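Lmo0794 protein (Listeria monocytogenes, PDB 3EW7) probably binds NAD(P)H through a Rossmann-type domain and may act as an oxidoreductase, although its true reaction remains unknown. Local coordinates at residues A[95-100]-A[195-200]. The protein carries 3 engineered substitutions. Numbering follows the deposited sequence.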
loop_
_atom_site.group_PDB
_atom_site.type_symbol
_atom_site.label_atom_id
_atom_site.label_comp_id
_atom_site.label_asym_id
_atom_site.label_seq_id
_atom_site.Cartn_x
_atom_site.Cartn_y
_atom_site.Cartn_z
ATOM N N SER A 95 -5.760 -10.543 -10.617
ATOM C CA SER A 95 -6.887 -9.629 -10.397
ATOM C C SER A 95 -6.549 -8.176 -9.993
ATOM O O SER A 95 -6.999 -7.263 -10.724
ATOM C CB SER A 95 -7.852 -10.294 -9.363
ATOM O OG SER A 95 -7.095 -10.627 -8.221
ATOM N N PRO A 96 -6.096 -7.913 -8.751
ATOM C CA PRO A 96 -5.738 -6.525 -8.465
ATOM C C PRO A 96 -4.238 -6.717 -8.342
ATOM O O PRO A 96 -3.773 -7.826 -8.062
ATOM C CB PRO A 96 -6.347 -6.247 -7.083
ATOM C CG PRO A 96 -7.501 -6.991 -7.074
ATOM C CD PRO A 96 -6.956 -8.328 -7.612
ATOM N N ARG A 97 -3.476 -5.667 -8.535
ATOM C CA ARG A 97 -2.039 -5.773 -8.367
ATOM C C ARG A 97 -1.849 -5.384 -6.905
ATOM O O ARG A 97 -2.485 -4.437 -6.445
ATOM C CB ARG A 97 -1.346 -4.765 -9.283
ATOM C CG ARG A 97 0.131 -4.942 -9.385
ATOM C CD ARG A 97 0.679 -4.000 -10.408
ATOM N NE ARG A 97 2.094 -3.797 -10.170
ATOM C CZ ARG A 97 2.744 -2.726 -10.589
ATOM N NH1 ARG A 97 2.086 -1.789 -11.262
ATOM N NH2 ARG A 97 4.036 -2.584 -10.311
ATOM N N LEU A 98 -1.015 -6.112 -6.163
ATOM C CA LEU A 98 -0.830 -5.719 -4.776
ATOM C C LEU A 98 0.479 -4.960 -4.680
ATOM O O LEU A 98 1.544 -5.535 -4.882
ATOM C CB LEU A 98 -0.787 -6.926 -3.842
ATOM C CG LEU A 98 -0.658 -6.532 -2.366
ATOM C CD1 LEU A 98 -1.906 -5.790 -1.904
ATOM C CD2 LEU A 98 -0.432 -7.764 -1.528
ATOM N N LEU A 99 0.389 -3.667 -4.395
ATOM C CA LEU A 99 1.563 -2.814 -4.264
ATOM C C LEU A 99 1.824 -2.607 -2.765
ATOM O O LEU A 99 1.028 -1.975 -2.067
ATOM C CB LEU A 99 1.295 -1.466 -4.943
ATOM C CG LEU A 99 2.426 -0.511 -5.344
ATOM C CD1 LEU A 99 3.645 -0.691 -4.457
ATOM C CD2 LEU A 99 2.808 -0.786 -6.780
ATOM N N VAL A 100 2.934 -3.141 -2.273
ATOM C CA VAL A 100 3.271 -3.012 -0.858
ATOM C C VAL A 100 4.274 -1.881 -0.645
ATOM O O VAL A 100 5.350 -1.875 -1.232
ATOM C CB VAL A 100 3.861 -4.331 -0.320
ATOM C CG1 VAL A 100 3.770 -4.367 1.186
ATOM C CG2 VAL A 100 3.118 -5.508 -0.922
ATOM N N LEU A 195 2.884 6.128 -7.763
ATOM C CA LEU A 195 1.930 6.220 -8.844
ATOM C C LEU A 195 2.535 6.064 -10.242
ATOM O O LEU A 195 1.816 5.735 -11.187
ATOM C CB LEU A 195 1.145 7.515 -8.739
ATOM C CG LEU A 195 -0.175 7.138 -8.083
ATOM C CD1 LEU A 195 -0.152 7.486 -6.612
ATOM C CD2 LEU A 195 -1.298 7.842 -8.803
ATOM N N ASP A 196 3.838 6.297 -10.383
ATOM C CA ASP A 196 4.493 6.118 -11.672
ATOM C C ASP A 196 4.503 4.618 -11.978
ATOM O O ASP A 196 4.117 4.191 -13.070
ATOM C CB ASP A 196 5.940 6.633 -11.645
ATOM C CG ASP A 196 6.031 8.128 -11.881
ATOM O OD1 ASP A 196 5.092 8.679 -12.501
ATOM O OD2 ASP A 196 7.037 8.748 -11.457
ATOM N N GLU A 197 4.941 3.849 -10.981
ATOM C CA GLU A 197 5.031 2.410 -11.061
ATOM C C GLU A 197 3.630 1.774 -11.337
ATOM O O GLU A 197 3.555 0.723 -11.978
ATOM C CB GLU A 197 5.628 1.840 -9.765
ATOM C CG GLU A 197 5.785 0.344 -9.783
ATOM C CD GLU A 197 6.517 -0.135 -11.022
ATOM O OE1 GLU A 197 7.321 0.644 -11.588
ATOM O OE2 GLU A 197 6.299 -1.297 -11.422
ATOM N N ILE A 198 2.545 2.431 -10.901
ATOM C CA ILE A 198 1.184 1.945 -11.086
ATOM C C ILE A 198 0.704 2.170 -12.536
ATOM O O ILE A 198 0.039 1.301 -13.154
ATOM C CB ILE A 198 0.246 2.662 -10.131
ATOM C CG1 ILE A 198 0.449 2.171 -8.705
ATOM C CG2 ILE A 198 -1.177 2.479 -10.559
ATOM C CD1 ILE A 198 -0.436 2.815 -7.667
ATOM N N GLU A 199 1.059 3.326 -13.087
ATOM C CA GLU A 199 0.695 3.704 -14.457
ATOM C C GLU A 199 1.629 3.088 -15.533
ATOM O O GLU A 199 1.213 2.728 -16.649
ATOM C CB GLU A 199 0.712 5.243 -14.525
ATOM C CG GLU A 199 -0.264 5.997 -13.579
ATOM C CD GLU A 199 -0.301 7.526 -13.801
ATOM O OE1 GLU A 199 0.753 8.164 -13.997
ATOM O OE2 GLU A 199 -1.393 8.118 -13.736
ATOM N N ARG A 200 2.897 2.956 -15.171
ATOM C CA ARG A 200 3.873 2.388 -16.078
ATOM C C ARG A 200 4.757 1.371 -15.378
ATOM O O ARG A 200 5.934 1.611 -15.111
ATOM C CB ARG A 200 4.708 3.504 -16.703
ATOM C CG ARG A 200 3.958 4.368 -17.721
ATOM C CD ARG A 200 4.560 5.769 -17.849
ATOM N NE ARG A 200 3.588 6.783 -17.436
ATOM C CZ ARG A 200 3.568 7.378 -16.245
ATOM N NH1 ARG A 200 4.477 7.079 -15.323
ATOM N NH2 ARG A 200 2.627 8.273 -15.976
#
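Arg97 reaches out from strand 97-101 and takes hold of the last turn of helix 187-199 with both terminal nitrogens. Its CG lies anti to the backbone N (chi1 -170°) and the chain stays extended to NE, which carries the guanidinium across to the helix. NH1 of Arg97 gives a nearly straight hydrogen bond to the backbone O of Glu197, 3.0 Å away, a carbonyl near the helix C-terminus; the oxygen lies in the guanidinium plane, but the donor sits above the carbonyl plane. NH2 of Arg97 makes a salt bridge to Glu197 OE2 at 2.8 Å, a distinctly bent bond that meets the anti lone pair of a carboxylate turned 81° from the guanidinium. A bend at chi2 swings that carboxylate into position. The grip is buried, and both charges are shared: OE2 also accepts from the backbone N of Asn202 and His203 just beyond the helix, while NH2 also bonds Thr151 OG1 on the adjoining strand 150-154. This is the layering of a Rossmann fold, a helix running nearly antiparallel (162°) over an inner strand of the parallel sheet. Leu99, two residues on, points to the same side; its CD2 lies over one face of the guanidinium of Arg97, offset toward its rim. Toward the helix the touch is looser, with CD2 of Leu99 4.2 Å from CG1 of Ile198. On the far, more solvent-accessible flank of the helix, Arg200 reaches back to Glu199 OE1 and, more weakly, Asp196 OD1, a salt-bridge network that Arg23 joins.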